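Local coordinates for protein acetone carboxylase alpha subunit (Xanthobacter autotrophicus Py2, PDB 5M45) that forms the alpha subunit of a multi-subunit carboxylase, belongs to the hydantoinase B/oxoprolinase family and binds manganese and magnesium ions, at residues Val498-Gln503 with Leu523-Asn528; Ala561-Asn566 with Asp596-Arg601. All blocks are in the same frame, centred on the assembly; numbering follows the deposited sequence.

Interaction 1 (Val498-Gln503 with Leu523-Asn528); sequences VYLGRQ and LRMVWN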
loop_
_atom_site.group_PDB
_atom_site.type_symbol
_atom_site.label_atom_id
_atom_site.label_comp_id
_atom_site.label_asym_id
_atom_site.label_seq_id
_atom_site.Cartn_x
_atom_site.Cartn_y
_atom_site.Cartn_z
ATOM N N VAL A 498 -12.010 6.556 28.524
ATOM C CA VAL A 498 -11.671 6.909 29.901
ATOM C C VAL A 498 -11.520 5.691 30.796
ATOM O O VAL A 498 -12.215 4.697 30.642
ATOM C CB VAL A 498 -12.689 7.887 30.552
ATOM C CG1 VAL A 498 -12.667 9.232 29.818
ATOM C CG2 VAL A 498 -14.094 7.327 30.566
ATOM N N TYR A 499 -10.567 5.783 31.734
ATOM C CA TYR A 499 -10.322 4.744 32.724
ATOM C C TYR A 499 -11.386 4.670 33.819
ATOM O O TYR A 499 -11.671 5.658 34.488
ATOM C CB TYR A 499 -8.953 4.937 33.377
ATOM C CG TYR A 499 -7.767 4.561 32.515
ATOM C CD1 TYR A 499 -7.219 5.468 31.621
ATOM C CD2 TYR A 499 -7.188 3.303 32.618
ATOM C CE1 TYR A 499 -6.141 5.128 30.818
ATOM C CE2 TYR A 499 -6.137 2.934 31.823
ATOM C CZ TYR A 499 -5.595 3.862 30.915
ATOM O OH TYR A 499 -4.514 3.534 30.135
ATOM N N LEU A 500 -11.981 3.499 33.973
ATOM C CA LEU A 500 -12.780 3.147 35.160
ATOM C C LEU A 500 -12.074 2.165 36.129
ATOM O O LEU A 500 -12.619 1.830 37.173
ATOM C CB LEU A 500 -14.106 2.540 34.712
ATOM C CG LEU A 500 -15.059 3.384 33.848
ATOM C CD1 LEU A 500 -16.384 2.633 33.619
ATOM C CD2 LEU A 500 -15.353 4.737 34.458
ATOM N N GLY A 501 -10.911 1.639 35.741
ATOM C CA GLY A 501 -10.108 0.812 36.627
ATOM C C GLY A 501 -8.672 0.619 36.138
ATOM O O GLY A 501 -8.397 0.616 34.925
ATOM N N ARG A 502 -7.752 0.478 37.093
ATOM C CA ARG A 502 -6.411 -0.075 36.852
ATOM C C ARG A 502 -6.022 -0.861 38.088
ATOM O O ARG A 502 -5.940 -0.284 39.169
ATOM C CB ARG A 502 -5.421 1.075 36.576
ATOM C CG ARG A 502 -4.582 0.923 35.336
ATOM C CD ARG A 502 -3.501 1.997 35.233
ATOM N NE ARG A 502 -2.937 2.061 33.886
ATOM C CZ ARG A 502 -1.915 2.804 33.504
ATOM N NH1 ARG A 502 -1.498 2.710 32.240
ATOM N NH2 ARG A 502 -1.303 3.621 34.364
ATOM N N GLN A 503 -5.841 -2.182 37.947
ATOM C CA GLN A 503 -5.721 -3.112 39.093
ATOM C C GLN A 503 -4.708 -4.222 38.771
ATOM O O GLN A 503 -4.649 -4.711 37.640
ATOM C CB GLN A 503 -7.099 -3.735 39.369
ATOM C CG GLN A 503 -7.234 -4.560 40.630
ATOM C CD GLN A 503 -8.640 -5.112 40.883
ATOM O OE1 GLN A 503 -9.546 -4.359 41.172
ATOM N NE2 GLN A 503 -8.821 -6.425 40.775
ATOM N N LEU A 523 -10.084 -1.267 32.985
ATOM C CA LEU A 523 -11.415 -1.204 32.410
ATOM C C LEU A 523 -11.553 0.152 31.739
ATOM O O LEU A 523 -11.380 1.192 32.398
ATOM C CB LEU A 523 -12.512 -1.337 33.492
ATOM C CG LEU A 523 -13.975 -1.314 33.021
ATOM C CD1 LEU A 523 -14.228 -2.376 31.999
ATOM C CD2 LEU A 523 -14.975 -1.471 34.158
ATOM N N ARG A 524 -11.896 0.129 30.452
ATOM C CA ARG A 524 -12.135 1.347 29.652
ATOM C C ARG A 524 -13.621 1.538 29.318
ATOM O O ARG A 524 -14.331 0.562 29.023
ATOM C CB ARG A 524 -11.365 1.312 28.344
ATOM C CG ARG A 524 -9.922 0.793 28.437
ATOM C CD ARG A 524 -9.057 1.484 29.482
ATOM N NE ARG A 524 -7.680 1.125 29.194
ATOM C CZ ARG A 524 -6.876 1.729 28.312
ATOM N NH1 ARG A 524 -7.247 2.804 27.649
ATOM N NH2 ARG A 524 -5.662 1.227 28.089
ATOM N N MET A 525 -14.046 2.792 29.330
ATOM C CA MET A 525 -15.354 3.204 28.823
ATOM C C MET A 525 -15.131 4.097 27.610
ATOM O O MET A 525 -14.346 5.039 27.666
ATOM C CB MET A 525 -16.163 3.956 29.885
ATOM C CG MET A 525 -17.628 4.168 29.482
ATOM S SD MET A 525 -18.756 4.876 30.746
ATOM C CE MET A 525 -18.224 6.580 30.646
ATOM N N VAL A 526 -15.837 3.821 26.515
ATOM C CA VAL A 526 -15.751 4.668 25.300
ATOM C C VAL A 526 -16.342 6.059 25.605
ATOM O O VAL A 526 -17.415 6.181 26.213
ATOM C CB VAL A 526 -16.442 3.978 24.116
ATOM C CG1 VAL A 526 -16.369 4.830 22.852
ATOM C CG2 VAL A 526 -15.789 2.611 23.823
ATOM N N TRP A 527 -15.638 7.118 25.194
ATOM C CA TRP A 527 -16.012 8.480 25.555
ATOM C C TRP A 527 -15.466 9.547 24.564
ATOM O O TRP A 527 -14.241 9.678 24.390
ATOM C CB TRP A 527 -15.517 8.789 26.982
ATOM C CG TRP A 527 -15.868 10.177 27.422
ATOM C CD1 TRP A 527 -15.037 11.272 27.509
ATOM C CD2 TRP A 527 -17.169 10.625 27.776
ATOM N NE1 TRP A 527 -15.761 12.375 27.911
ATOM C CE2 TRP A 527 -17.073 12.008 28.068
ATOM C CE3 TRP A 527 -18.421 10.000 27.822
ATOM C CZ2 TRP A 527 -18.178 12.764 28.465
ATOM C CZ3 TRP A 527 -19.524 10.742 28.222
ATOM C CH2 TRP A 527 -19.403 12.133 28.504
ATOM N N ASN A 528 -16.382 10.349 24.005
ATOM C CA ASN A 528 -16.068 11.369 22.996
ATOM C C ASN A 528 -15.501 10.757 21.676
ATOM O O ASN A 528 -14.709 11.407 20.967
ATOM C CB ASN A 528 -15.153 12.447 23.599
ATOM C CG ASN A 528 -15.385 13.843 23.019
ATOM O OD1 ASN A 528 -16.181 14.044 22.130
ATOM N ND2 ASN A 528 -14.647 14.826 23.540
#
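The carbonyl oxygen of Leu-523 takes two backbone N-H groups from the facing strand. Leu-500 N donates at 2.9 Å to Leu-523 O, and Gly-501 N adds a weak bond from 3.4 Å to the same oxygen. Leu-523 N in turn reaches Gly-501 O, from 43° above that carbonyl's plane. Farther along, Val-498 and Met-525 form a regular hydrogen-bonded pair, Val-498 N to Met-525 O being 2.9 Å. Between that pair and the doubled bonds at Leu-523, Tyr-499 and Arg-524 form a non-hydrogen-bonded pair whose side chains run the same way. The guanidinium lies flat on the ring, planes 21° apart, with Arg-524 NE 3.5 Å from Tyr-499 CE2. A bend at chi2 (-53°) turns CD of Arg-524 over the ring face as a CH-pi donor. Arg-524 NE is hydrogen-bonded to Ser-522 OG; its NH2 forms a salt bridge with Glu-457, which also hydrogen-bonds Tyr-499 OH, and its NH1 one with Glu-495; these acids probably balance the buried charge. On the opposite face, CB of Met-525 touches Val-498 CG2 and Leu-500 CD1, and Val-498 CG1 meets Trp-527 CD1 at 3.9 Å. With Leu-500 and Gly-501 both facing Leu-523, this antiparallel pair contains a classic beta bulge.

Interaction 2 (Ala561-Asn566 with Asp596-Arg601); sequences AAHKTN and DAQIKR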
loop_
_atom_site.group_PDB
_atom_site.type_symbol
_atom_site.label_atom_id
_atom_site.label_comp_id
_atom_site.label_asym_id
_atom_site.label_seq_id
_atom_site.Cartn_x
_atom_site.Cartn_y
_atom_site.Cartn_z
ATOM N N ALA A 561 -16.202 -7.571 26.876
ATOM C CA ALA A 561 -16.721 -6.342 26.299
ATOM C C ALA A 561 -18.213 -6.243 26.530
ATOM O O ALA A 561 -18.902 -7.276 26.621
ATOM C CB ALA A 561 -16.430 -6.287 24.806
ATOM N N ALA A 562 -18.729 -5.014 26.616
ATOM C CA ALA A 562 -20.168 -4.784 26.844
ATOM C C ALA A 562 -20.721 -3.636 25.983
ATOM O O ALA A 562 -20.182 -2.552 25.981
ATOM C CB ALA A 562 -20.441 -4.536 28.338
ATOM N N HIS A 563 -21.798 -3.922 25.246
ATOM C CA HIS A 563 -22.501 -2.961 24.379
ATOM C C HIS A 563 -23.883 -2.627 24.937
ATOM O O HIS A 563 -24.440 -3.402 25.713
ATOM C CB HIS A 563 -22.657 -3.517 22.965
ATOM C CG HIS A 563 -21.357 -3.833 22.294
ATOM N ND1 HIS A 563 -20.460 -2.856 21.935
ATOM C CD2 HIS A 563 -20.800 -5.009 21.916
ATOM C CE1 HIS A 563 -19.397 -3.406 21.378
ATOM N NE2 HIS A 563 -19.591 -4.714 21.319
ATOM N N LYS A 564 -24.433 -1.480 24.537
ATOM C CA LYS A 564 -25.753 -1.013 24.979
ATOM C C LYS A 564 -25.920 -1.132 26.489
ATOM O O LYS A 564 -26.895 -1.700 26.984
ATOM C CB LYS A 564 -26.848 -1.814 24.285
ATOM C CG LYS A 564 -26.793 -1.786 22.773
ATOM C CD LYS A 564 -27.514 -3.025 22.225
ATOM C CE LYS A 564 -28.181 -2.790 20.869
ATOM N NZ LYS A 564 -27.446 -1.859 19.953
ATOM N N THR A 565 -24.929 -0.591 27.195
ATOM C CA THR A 565 -24.794 -0.759 28.649
ATOM C C THR A 565 -25.842 -0.022 29.482
ATOM O O THR A 565 -26.074 -0.399 30.645
ATOM C CB THR A 565 -23.412 -0.248 29.123
ATOM O OG1 THR A 565 -23.291 1.143 28.818
ATOM C CG2 THR A 565 -22.280 -1.037 28.452
ATOM N N ASN A 566 -26.419 1.043 28.912
ATOM C CA ASN A 566 -27.293 1.984 29.637
ATOM C C ASN A 566 -26.537 2.761 30.739
ATOM O O ASN A 566 -27.160 3.291 31.669
ATOM C CB ASN A 566 -28.523 1.254 30.201
ATOM C CG ASN A 566 -29.682 2.203 30.543
ATOM O OD1 ASN A 566 -29.937 3.185 29.856
ATOM N ND2 ASN A 566 -30.380 1.896 31.641
ATOM N N ASP A 596 -29.283 -4.670 31.078
ATOM C CA ASP A 596 -29.719 -4.444 29.678
ATOM C C ASP A 596 -28.606 -4.646 28.627
ATOM O O ASP A 596 -28.866 -4.546 27.441
ATOM C CB ASP A 596 -30.327 -3.051 29.517
ATOM C CG ASP A 596 -31.559 -2.837 30.432
ATOM O OD1 ASP A 596 -32.427 -3.720 30.495
ATOM O OD2 ASP A 596 -31.667 -1.789 31.111
ATOM N N ALA A 597 -27.371 -4.909 29.049
ATOM C CA ALA A 597 -26.251 -4.939 28.116
ATOM C C ALA A 597 -26.150 -6.228 27.284
ATOM O O ALA A 597 -26.584 -7.288 27.714
ATOM C CB ALA A 597 -24.945 -4.727 28.878
ATOM N N GLN A 598 -25.563 -6.107 26.101
ATOM C CA GLN A 598 -25.070 -7.251 25.322
ATOM C C GLN A 598 -23.618 -7.478 25.770
ATOM O O GLN A 598 -22.751 -6.670 25.439
ATOM C CB GLN A 598 -25.130 -6.959 23.815
ATOM C CG GLN A 598 -24.769 -8.173 22.964
ATOM C CD GLN A 598 -23.919 -7.952 21.644
ATOM O OE1 GLN A 598 -23.557 -6.833 21.202
ATOM N NE2 GLN A 598 -23.641 -9.086 20.999
ATOM N N ILE A 599 -23.362 -8.553 26.529
ATOM C CA ILE A 599 -22.039 -8.833 27.067
ATOM C C ILE A 599 -21.379 -9.962 26.288
ATOM O O ILE A 599 -21.991 -11.000 26.075
ATOM C CB ILE A 599 -22.103 -9.220 28.560
ATOM C CG1 ILE A 599 -22.658 -8.047 29.373
ATOM C CG2 ILE A 599 -20.722 -9.664 29.084
ATOM C CD1 ILE A 599 -22.873 -8.324 30.828
ATOM N N LYS A 600 -20.129 -9.766 25.889
ATOM C CA LYS A 600 -19.301 -10.838 25.351
ATOM C C LYS A 600 -18.203 -11.181 26.380
ATOM O O LYS A 600 -17.324 -10.351 26.656
ATOM C CB LYS A 600 -18.705 -10.420 24.003
ATOM C CG LYS A 600 -19.795 -10.271 22.928
ATOM C CD LYS A 600 -19.202 -10.128 21.526
ATOM C CE LYS A 600 -20.289 -9.944 20.473
ATOM N NZ LYS A 600 -19.688 -9.979 19.082
ATOM N N ARG A 601 -18.307 -12.357 26.990
ATOM C CA ARG A 601 -17.363 -12.838 27.995
ATOM C C ARG A 601 -17.006 -14.282 27.625
ATOM O O ARG A 601 -17.837 -15.192 27.826
ATOM C CB ARG A 601 -17.992 -12.770 29.408
ATOM C CG ARG A 601 -17.183 -13.436 30.517
ATOM C CD ARG A 601 -17.851 -13.405 31.888
ATOM N NE ARG A 601 -17.833 -12.085 32.543
ATOM C CZ ARG A 601 -16.800 -11.535 33.170
ATOM N NH1 ARG A 601 -16.944 -10.352 33.733
ATOM N NH2 ARG A 601 -15.610 -12.128 33.223
HETATM O O HOH W 1 -27.697 -2.282 31.865
HETATM O O HOH W 2 -30.055 -0.847 32.898
#
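His-563 and Gln-598 face each other as a hydrogen-bonded antiparallel pair, and their side chains lie alongside one another on the same face of the sheet. From CB of Gln-598, which sits 4.1 Å from His-563 O, the chain leaves with CG anti to the backbone N (chi1 -174°). A bend at chi2 follows, and Gln-598 OE1 then comes 3.4 Å from His-563 CD2, with His-563 CB and CG both a little farther from it. The approach to the ring is oblique, the amide and imidazole planes being 32° apart. Both ring nitrogens of His-563 are engaged by acids, NE2 with Glu-610 and ND1 with Asp-616, which fixes the rotation of the ring; Glu-610 also forms a salt bridge with Lys-600.

In the backbone, His-563 N donates to Gln-598 O at 2.9 Å in a nearly straight bond (177°), and Gln-598 N returns one to His-563 O. Ala-561 and Lys-600 repeat this two-bond pattern. The intervening pair, Ala-562 and Ile-599, sends its side chains to the other face, where Ala-562 CB lies 4.3 Å from Ile-599 CG1.

Past His-563 the direct backbone bonding gives way to water. One water donates to Thr-565 O and accepts from Asp-596 N at 3.0 Å; a second accepts from Asn-566 ND2 and donates to Asp-596 OD2 at 2.6 Å. At the changeover Ala-597 CB packs 3.5 Å from His-563 O and also touches Thr-565 CA. The contact is an antiparallel strand pair at the margin, within this chain, of a five-stranded antiparallel sheet, and beyond His-563 it is joined through water.

In the fold
Both interactions belong to one antiparallel five-stranded sheet. Strands 497-504 and 520-526 of interaction 1 form one margin within the chain, strands 559-563 and 598-602 of interaction 2 the other, and strand 617-621 runs between the two pairs. The contact centres lie about 15 Å apart, and the nearest atoms, about 6 Å apart, do not touch. Interaction 1 is almost wholly buried, partly by a chain of another protein, and its chemistry is an aromatic-guanidinium stack on one face and apolar packing on the other. Interaction 2 is only partly buried: small and polar side chains prevail, and waters continue the pairing at its exposed end. In each, nearby acidic residues take up the nitrogen groups of a basic or imidazole side chain.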